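Local atomic coordinates of PrgZ (Enterococcus faecalis, PDB entry 4FAJ), a protein that binds peptide pheromone outside the cell as a membrane-anchored receptor of the solute-binding protein family 5, probably serving peptide uptake. Residues Val277-Thr282 with Asp419-Lys424; Pro296-Tyr301 with Leu356-Val361; Thr63-Thr68 with Leu292-Leu297. All blocks are in the same frame, centred on the assembly; numbering follows the deposited sequence.

Interaction 1. Residues Val277-Thr282 with Asp419-Lys424; sequences VKEINT and DGEFEK. With ZN (zinc ion), chain F.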
loop_
_atom_site.group_PDB
_atom_site.type_symbol
_atom_site.label_atom_id
_atom_site.label_comp_id
_atom_site.label_asym_id
_atom_site.label_seq_id
_atom_site.Cartn_x
_atom_site.Cartn_y
_atom_site.Cartn_z
ATOM N N VAL A 277 9.831 0.168 15.307
ATOM C CA VAL A 277 10.572 -1.019 15.734
ATOM C C VAL A 277 11.235 -1.669 14.521
ATOM O O VAL A 277 10.555 -2.112 13.594
ATOM C CB VAL A 277 9.663 -2.020 16.471
ATOM C CG1 VAL A 277 10.428 -3.326 16.826
ATOM C CG2 VAL A 277 9.116 -1.379 17.731
ATOM N N LYS A 278 12.564 -1.679 14.516
ATOM C CA LYS A 278 13.330 -2.291 13.436
ATOM C C LYS A 278 13.963 -3.608 13.887
ATOM O O LYS A 278 14.254 -4.475 13.053
ATOM C CB LYS A 278 14.440 -1.352 12.982
ATOM C CG LYS A 278 14.002 0.063 12.562
ATOM C CD LYS A 278 14.104 0.294 11.043
ATOM C CE LYS A 278 14.823 1.594 10.699
ATOM N NZ LYS A 278 16.256 1.389 10.384
ATOM N N GLU A 279 14.186 -3.747 15.194
ATOM C CA GLU A 279 14.812 -4.937 15.781
ATOM C C GLU A 279 13.821 -5.624 16.715
ATOM O O GLU A 279 13.429 -5.062 17.739
ATOM C CB GLU A 279 16.087 -4.557 16.538
ATOM C CG GLU A 279 16.687 -5.697 17.395
ATOM C CD GLU A 279 16.889 -6.975 16.628
ATOM O OE1 GLU A 279 17.465 -6.923 15.521
ATOM O OE2 GLU A 279 16.475 -8.056 17.120
ATOM N N ILE A 280 13.422 -6.835 16.346
ATOM C CA ILE A 280 12.320 -7.548 17.020
ATOM C C ILE A 280 12.623 -7.886 18.485
ATOM O O ILE A 280 11.730 -7.830 19.340
ATOM C CB ILE A 280 11.945 -8.840 16.243
ATOM C CG1 ILE A 280 11.554 -8.514 14.794
ATOM C CG2 ILE A 280 10.839 -9.613 16.961
ATOM C CD1 ILE A 280 10.572 -7.381 14.617
ATOM N N ASN A 281 13.874 -8.231 18.778
ATOM C CA ASN A 281 14.287 -8.508 20.158
ATOM C C ASN A 281 14.004 -7.320 21.076
ATOM O O ASN A 281 13.585 -7.495 22.210
ATOM C CB ASN A 281 15.767 -8.856 20.204
ATOM C CG ASN A 281 16.213 -9.286 21.573
ATOM O OD1 ASN A 281 15.827 -10.347 22.050
ATOM N ND2 ASN A 281 17.035 -8.457 22.224
ATOM N N THR A 282 14.238 -6.113 20.573
ATOM C CA THR A 282 14.029 -4.906 21.366
ATOM C C THR A 282 12.533 -4.657 21.596
ATOM O O THR A 282 12.132 -4.314 22.691
ATOM C CB THR A 282 14.647 -3.673 20.688
ATOM O OG1 THR A 282 16.030 -3.928 20.404
ATOM C CG2 THR A 282 14.532 -2.474 21.590
ATOM N N ASP A 419 16.156 -1.220 5.763
ATOM C CA ASP A 419 17.208 -1.584 6.730
ATOM C C ASP A 419 16.702 -2.189 8.060
ATOM O O ASP A 419 17.477 -2.335 9.005
ATOM C CB ASP A 419 18.186 -0.420 6.967
ATOM C CG ASP A 419 17.509 0.840 7.454
ATOM O OD1 ASP A 419 16.283 0.827 7.680
ATOM O OD2 ASP A 419 18.221 1.857 7.607
ATOM N N GLY A 420 15.429 -2.570 8.116
ATOM C CA GLY A 420 14.866 -3.313 9.262
ATOM C C GLY A 420 15.383 -4.749 9.357
ATOM O O GLY A 420 15.922 -5.304 8.379
ATOM N N GLU A 421 15.229 -5.367 10.526
ATOM C CA GLU A 421 15.874 -6.661 10.773
ATOM C C GLU A 421 15.489 -7.706 9.730
ATOM O O GLU A 421 16.353 -8.326 9.105
ATOM C CB GLU A 421 15.533 -7.204 12.168
ATOM C CG GLU A 421 16.196 -8.542 12.464
ATOM C CD GLU A 421 15.904 -9.068 13.853
ATOM O OE1 GLU A 421 15.028 -8.503 14.543
ATOM O OE2 GLU A 421 16.579 -10.043 14.263
ATOM N N PHE A 422 14.188 -7.922 9.564
ATOM C CA PHE A 422 13.724 -9.020 8.718
ATOM C C PHE A 422 13.708 -8.705 7.231
ATOM O O PHE A 422 13.753 -9.618 6.425
ATOM C CB PHE A 422 12.395 -9.578 9.226
ATOM C CG PHE A 422 12.588 -10.524 10.370
ATOM C CD1 PHE A 422 12.731 -11.881 10.142
ATOM C CD2 PHE A 422 12.729 -10.041 11.666
ATOM C CE1 PHE A 422 12.959 -12.758 11.197
ATOM C CE2 PHE A 422 12.968 -10.920 12.738
ATOM C CZ PHE A 422 13.089 -12.272 12.493
ATOM N N GLU A 423 13.721 -7.426 6.870
ATOM C CA GLU A 423 13.872 -7.062 5.466
ATOM C C GLU A 423 15.302 -7.384 5.010
ATOM O O GLU A 423 15.505 -7.984 3.955
ATOM C CB GLU A 423 13.487 -5.598 5.233
ATOM C CG GLU A 423 11.972 -5.324 5.405
ATOM C CD GLU A 423 11.484 -5.367 6.858
ATOM O OE1 GLU A 423 12.252 -4.979 7.758
ATOM O OE2 GLU A 423 10.324 -5.784 7.103
ATOM N N LYS A 424 16.287 -7.013 5.824
ATOM C CA LYS A 424 17.674 -7.390 5.565
ATOM C C LYS A 424 17.865 -8.909 5.514
ATOM O O LYS A 424 18.561 -9.420 4.633
ATOM C CB LYS A 424 18.595 -6.767 6.627
ATOM C CG LYS A 424 20.059 -7.087 6.437
ATOM C CD LYS A 424 20.930 -6.328 7.434
ATOM C CE LYS A 424 22.365 -6.816 7.380
ATOM N NZ LYS A 424 22.555 -8.001 8.263
HETATM ZN ZN ZN F . 16.909 -9.784 16.228
HETATM O O HOH W 1 12.380 -6.364 11.091
HETATM O O HOH W 2 18.411 -1.140 11.461
#
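The carboxylate of E421 is gripped from two sides where the start of helix 421-437 meets the start of helix 280-288. Its CG stands anti to the backbone N (chi1 -180°) and the chain runs on straight, so the carboxylate reaches the turn before the other helix. There E421 OE1 takes the N-H of I280, nearly along its own C-O axis, at 2.9 Å from I280 N. E421 OE2 binds the zinc ion at 2.0 Å.

E279 supplies a second oxygen to the metal, its OE2 lying 2.0 Å from ZN. As the N-cap residue, it also accepts the N281 N-H on that OE2, from above the carboxylate plane. The two carboxylates are tilted 46° to each other, with E279 OE2 only 3.0 Å from E421 OE1; the zinc charge probably offsets their repulsion. Glutamate suits both places: E421 splits zinc and the I280 N-H between two oxygens, while E279 OE2 serves both metal and cap.

E421 N donates to K278 O at 2.9 Å. Packing is tight where I280 CG1 meets the F422 ring obliquely, 3.5 Å from F422 CE2, an apolar contact. G420, at the N-cap, has no side chain, and a CB would clash with E423. The solvent side is looser: the bent chain of exposed K278 swings its NZ to 2.8 Å from D419 OD1, a salt bridge met from above the carboxylate plane, and a water donates firmly to D419 O but accepts only weakly from K278 NZ.

Y301 of helix 299-305 completes the zinc site and touches I280 and F422, while P296 of strand 294-297 packs on I280 and D419 lies against P447 of strand 442-448.

Interaction 2. Residues Pro296-Tyr301 with Leu356-Val361; sequences PLAGEY and LDNGSV. With ZN (zinc ion), chain F; ZN (zinc ion), chain G.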
loop_
_atom_site.group_PDB
_atom_site.type_symbol
_atom_site.label_atom_id
_atom_site.label_comp_id
_atom_site.label_asym_id
_atom_site.label_seq_id
_atom_site.Cartn_x
_atom_site.Cartn_y
_atom_site.Cartn_z
ATOM N N PRO A 296 5.841 -6.468 17.077
ATOM C CA PRO A 296 5.796 -7.304 15.882
ATOM C C PRO A 296 6.665 -8.544 16.054
ATOM O O PRO A 296 7.632 -8.521 16.839
ATOM C CB PRO A 296 6.373 -6.386 14.798
ATOM C CG PRO A 296 7.317 -5.516 15.541
ATOM C CD PRO A 296 6.623 -5.241 16.846
ATOM N N LEU A 297 6.309 -9.612 15.343
ATOM C CA LEU A 297 7.005 -10.902 15.445
ATOM C C LEU A 297 7.292 -11.557 14.085
ATOM O O LEU A 297 6.503 -11.451 13.151
ATOM C CB LEU A 297 6.165 -11.871 16.280
ATOM C CG LEU A 297 5.897 -11.513 17.739
ATOM C CD1 LEU A 297 4.870 -12.461 18.354
ATOM C CD2 LEU A 297 7.184 -11.512 18.562
ATOM N N ALA A 298 8.434 -12.246 14.005
ATOM C CA ALA A 298 8.799 -13.071 12.855
ATOM C C ALA A 298 9.919 -14.026 13.252
ATOM O O ALA A 298 10.506 -13.869 14.314
ATOM C CB ALA A 298 9.248 -12.201 11.704
ATOM N N GLY A 299 10.209 -14.997 12.388
ATOM C CA GLY A 299 11.304 -15.958 12.592
ATOM C C GLY A 299 11.314 -16.635 13.948
ATOM O O GLY A 299 10.274 -17.036 14.460
ATOM N N GLU A 300 12.503 -16.768 14.532
ATOM C CA GLU A 300 12.652 -17.438 15.817
ATOM C C GLU A 300 11.805 -16.785 16.921
ATOM O O GLU A 300 11.332 -17.476 17.818
ATOM C CB GLU A 300 14.128 -17.491 16.202
ATOM C CG GLU A 300 14.448 -18.111 17.560
ATOM C CD GLU A 300 14.139 -19.606 17.663
ATOM O OE1 GLU A 300 13.897 -20.269 16.618
ATOM O OE2 GLU A 300 14.150 -20.116 18.810
ATOM N N TYR A 301 11.599 -15.471 16.847
ATOM C CA TYR A 301 10.796 -14.767 17.849
ATOM C C TYR A 301 9.332 -15.211 17.755
ATOM O O TYR A 301 8.682 -15.444 18.767
ATOM C CB TYR A 301 10.889 -13.249 17.663
ATOM C CG TYR A 301 12.301 -12.709 17.598
ATOM C CD1 TYR A 301 13.058 -12.549 18.759
ATOM C CD2 TYR A 301 12.879 -12.352 16.384
ATOM C CE1 TYR A 301 14.365 -12.044 18.714
ATOM C CE2 TYR A 301 14.208 -11.860 16.328
ATOM C CZ TYR A 301 14.928 -11.704 17.497
ATOM O OH TYR A 301 16.212 -11.194 17.461
ATOM N N LEU A 356 10.266 -16.485 7.967
ATOM C CA LEU A 356 9.144 -15.704 8.475
ATOM C C LEU A 356 8.414 -16.408 9.606
ATOM O O LEU A 356 8.261 -15.838 10.681
ATOM C CB LEU A 356 8.167 -15.378 7.356
ATOM C CG LEU A 356 8.795 -14.561 6.235
ATOM C CD1 LEU A 356 7.786 -14.396 5.124
ATOM C CD2 LEU A 356 9.294 -13.225 6.746
ATOM N N ASP A 357 7.931 -17.619 9.334
ATOM C CA ASP A 357 7.382 -18.519 10.349
ATOM C C ASP A 357 6.291 -17.863 11.213
ATOM O O ASP A 357 6.239 -18.057 12.428
ATOM C CB ASP A 357 8.522 -19.035 11.238
ATOM C CG ASP A 357 8.154 -20.288 11.997
ATOM O OD1 ASP A 357 7.070 -20.856 11.738
ATOM O OD2 ASP A 357 8.963 -20.707 12.855
ATOM N N ASN A 358 5.409 -17.106 10.575
ATOM C CA ASN A 358 4.470 -16.264 11.304
ATOM C C ASN A 358 3.126 -16.094 10.602
ATOM O O ASN A 358 2.472 -15.071 10.768
ATOM C CB ASN A 358 5.106 -14.884 11.496
ATOM C CG ASN A 358 5.326 -14.156 10.185
ATOM O OD1 ASN A 358 5.058 -14.695 9.103
ATOM N ND2 ASN A 358 5.828 -12.926 10.269
ATOM N N GLY A 359 2.728 -17.080 9.801
ATOM C CA GLY A 359 1.449 -17.031 9.117
ATOM C C GLY A 359 1.508 -16.406 7.735
ATOM O O GLY A 359 0.500 -16.360 7.037
ATOM N N SER A 360 2.679 -15.943 7.317
ATOM C CA SER A 360 2.874 -15.547 5.924
ATOM C C SER A 360 2.806 -16.809 5.067
ATOM O O SER A 360 3.034 -17.914 5.579
ATOM C CB SER A 360 4.220 -14.858 5.729
ATOM O OG SER A 360 4.296 -13.650 6.481
ATOM N N VAL A 361 2.486 -16.660 3.779
ATOM C CA VAL A 361 2.399 -17.824 2.889
ATOM C C VAL A 361 3.053 -17.553 1.531
ATOM O O VAL A 361 3.133 -16.410 1.090
ATOM C CB VAL A 361 0.939 -18.283 2.698
ATOM C CG1 VAL A 361 0.299 -18.642 4.053
ATOM C CG2 VAL A 361 0.130 -17.213 1.990
HETATM ZN ZN ZN F . 16.909 -9.784 16.228
HETATM ZN ZN ZN G . 6.753 -22.938 12.337
#
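N358 holds its CG in the crowded position between the backbone N and the carbonyl carbon (chi1 65°), which turns the amide toward residues 296-301 while keeping it close to its own main chain. The two ends of this amide then do different work. ND2 points almost straight at L297 O, but the bond is long and weak, 3.3 Å between N358 ND2 and L297 O. OD1 turns back to collect two donors from S360: the backbone N-H, which makes an Asx turn, and the hydroxyl, whose OG sits 2.9 Å from N358 OD1 on a lone pair. The two S360 donors define OD1 as the oxygen end, the weak ND2 bond agrees with that orientation, and asparagine, donor and acceptor at once, fits the place.

The stronger cross-link is between backbones: G299 N lies 2.7 Å from L356 O, approaching from above the carbonyl plane. G299 has positive phi (50°), a conformation that glycine adopts easily. A298 CB rests 3.8 Å from N358 ND2, its small methyl suiting the close approach.

D357, the first residue beyond helix 348-356, has positive phi; its CG is anti to the backbone N, and its OD1 binds a zinc ion at 2.2 Å from ZN and accepts from K306. Y301 OH, on the opposite segment, binds the other zinc.

All six touching residues are buried. L297 pairs with A536 and V361 with Q532 of strand 528-539, while N358 packs on A302 of helix 299-305.

Interaction 3. Residues Thr63-Thr68 with Leu292-Leu297; sequences TLTAGT and LDEAPL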
loop_
_atom_site.group_PDB
_atom_site.type_symbol
_atom_site.label_atom_id
_atom_site.label_comp_id
_atom_site.label_asym_id
_atom_site.label_seq_id
_atom_site.Cartn_x
_atom_site.Cartn_y
_atom_site.Cartn_z
ATOM N N THR A 63 0.894 2.879 23.740
ATOM C CA THR A 63 2.062 3.038 22.891
ATOM C C THR A 63 2.115 1.833 21.957
ATOM O O THR A 63 2.239 0.695 22.409
ATOM C CB THR A 63 3.348 3.157 23.720
ATOM O OG1 THR A 63 3.238 4.292 24.585
ATOM C CG2 THR A 63 4.557 3.332 22.818
ATOM N N LEU A 64 2.000 2.104 20.662
ATOM C CA LEU A 64 1.947 1.077 19.627
ATOM C C LEU A 64 3.181 1.186 18.736
ATOM O O LEU A 64 4.039 2.034 18.960
ATOM C CB LEU A 64 0.668 1.229 18.793
ATOM C CG LEU A 64 -0.663 1.296 19.570
ATOM C CD1 LEU A 64 -1.836 1.496 18.609
ATOM C CD2 LEU A 64 -0.887 0.061 20.434
ATOM N N THR A 65 3.275 0.326 17.725
ATOM C CA THR A 65 4.481 0.250 16.924
ATOM C C THR A 65 4.226 0.547 15.456
ATOM O O THR A 65 3.098 0.457 14.970
ATOM C CB THR A 65 5.162 -1.132 17.054
ATOM O OG1 THR A 65 4.312 -2.146 16.514
ATOM C CG2 THR A 65 5.455 -1.445 18.509
ATOM N N ALA A 66 5.308 0.867 14.757
ATOM C CA ALA A 66 5.284 1.193 13.331
ATOM C C ALA A 66 6.551 0.609 12.722
ATOM O O ALA A 66 7.543 0.410 13.436
ATOM C CB ALA A 66 5.252 2.715 13.136
ATOM N N GLY A 67 6.529 0.355 11.415
ATOM C CA GLY A 67 7.672 -0.268 10.730
ATOM C C GLY A 67 8.686 0.715 10.158
ATOM O O GLY A 67 9.850 0.358 9.962
ATOM N N THR A 68 8.248 1.948 9.874
ATOM C CA THR A 68 9.127 2.996 9.334
ATOM C C THR A 68 8.698 4.355 9.878
ATOM O O THR A 68 7.604 4.468 10.424
ATOM C CB THR A 68 9.051 3.096 7.784
ATOM O OG1 THR A 68 7.819 3.730 7.402
ATOM C CG2 THR A 68 9.178 1.719 7.090
ATOM N N LEU A 292 5.842 -1.100 25.719
ATOM C CA LEU A 292 5.090 -1.099 24.476
ATOM C C LEU A 292 3.845 -1.949 24.688
ATOM O O LEU A 292 3.889 -2.934 25.430
ATOM C CB LEU A 292 5.925 -1.697 23.332
ATOM C CG LEU A 292 6.998 -0.844 22.646
ATOM C CD1 LEU A 292 7.800 -1.680 21.595
ATOM C CD2 LEU A 292 6.406 0.388 21.983
ATOM N N ASP A 293 2.753 -1.588 24.019
ATOM C CA ASP A 293 1.502 -2.339 24.129
ATOM C C ASP A 293 1.287 -3.302 22.944
ATOM O O ASP A 293 0.309 -4.040 22.898
ATOM C CB ASP A 293 0.329 -1.363 24.290
ATOM C CG ASP A 293 0.443 -0.529 25.561
ATOM O OD1 ASP A 293 0.669 -1.129 26.625
ATOM O OD2 ASP A 293 0.315 0.718 25.511
ATOM N N GLU A 294 2.212 -3.299 21.992
ATOM C CA GLU A 294 2.257 -4.326 20.954
ATOM C C GLU A 294 3.706 -4.523 20.523
ATOM O O GLU A 294 4.552 -3.665 20.776
ATOM C CB GLU A 294 1.380 -3.945 19.750
ATOM C CG GLU A 294 1.901 -2.797 18.953
ATOM C CD GLU A 294 1.059 -2.459 17.734
ATOM O OE1 GLU A 294 1.485 -1.572 16.967
ATOM O OE2 GLU A 294 -0.018 -3.062 17.536
ATOM N N ALA A 295 3.983 -5.673 19.920
ATOM C CA ALA A 295 5.309 -6.012 19.429
ATOM C C ALA A 295 5.194 -6.878 18.185
ATOM O O ALA A 295 4.531 -7.917 18.219
ATOM C CB ALA A 295 6.111 -6.743 20.509
ATOM N N PRO A 296 5.841 -6.468 17.077
ATOM C CA PRO A 296 5.796 -7.304 15.882
ATOM C C PRO A 296 6.665 -8.544 16.054
ATOM O O PRO A 296 7.632 -8.521 16.839
ATOM C CB PRO A 296 6.373 -6.386 14.798
ATOM C CG PRO A 296 7.317 -5.516 15.541
ATOM C CD PRO A 296 6.623 -5.241 16.846
ATOM N N LEU A 297 6.309 -9.612 15.343
ATOM C CA LEU A 297 7.005 -10.902 15.445
ATOM C C LEU A 297 7.292 -11.557 14.085
ATOM O O LEU A 297 6.503 -11.451 13.151
ATOM C CB LEU A 297 6.165 -11.871 16.280
ATOM C CG LEU A 297 5.897 -11.513 17.739
ATOM C CD1 LEU A 297 4.870 -12.461 18.354
ATOM C CD2 LEU A 297 7.184 -11.512 18.562
#
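Two strands from different sheets run side by side here, 61-66 at the rim of a four-stranded mixed sheet and 294-297 in the larger seven-stranded one. Over the short segments 63-66 and 294-297 they lie 26° from parallel, with axes 6.2 Å apart at closest, and side-chain carboxylates supply three of the four hydrogen bonds between the two segments.

E294 is the main clasp. Its CG takes the crowded position between N and carbonyl carbon (chi1 69°), and the chain then extends straight, carrying OE1 to the edge of strand 61-66. E294 OE1 receives two donors: T65 N at 2.7 Å, through the anti lone pair, and T65 OG1 at 2.9 Å, from above the carboxylate plane. Threonine suits this place because its hydroxyl and its N-H can grip one oxygen together.

D293 and T63 exchange two hydrogen bonds. The short aspartate side chain brings OD2 to T63 N, 2.9 Å from D293 OD2 on its anti lone pair, while D293 N donates to T63 O at 2.8 Å, nearly along the C=O axis.

Beside these polar bonds, T63 CG2 sits 3.6 Å from L292 CD2, and T65 CG2 lies against both methyls of L292. The carbonyl O of E294 is buried here without a partner.

K542 pairs with the remaining oxygen of D293. L64 and A66 pair along strand 271-276 and V277, while L292 and A295 pack on L286 and Y287 of helix 280-288.

Overall arrangement
The three contacts lie on one side of the chain's centre, with interaction 1 about 12 Å from interaction 2 and 11 Å from interaction 3, centre to centre, and 15 Å between interactions 2 and 3. Helix 280-288 and strand 294-297 follow each other in the chain; interactions 2 and 3 share P296 and L297. Interaction 1 meets interaction 2 through E279 and Y301 at one zinc ion, and interaction 3 through a probable V277 N to A66 O hydrogen bond. Interaction 2 is nested within the loop closed by interaction 1; the segments of interactions 1 and 3 alternate along the chain. All three include residues packing against the bound peptide, consistent with holding together a zinc-binding part of the wall beside it.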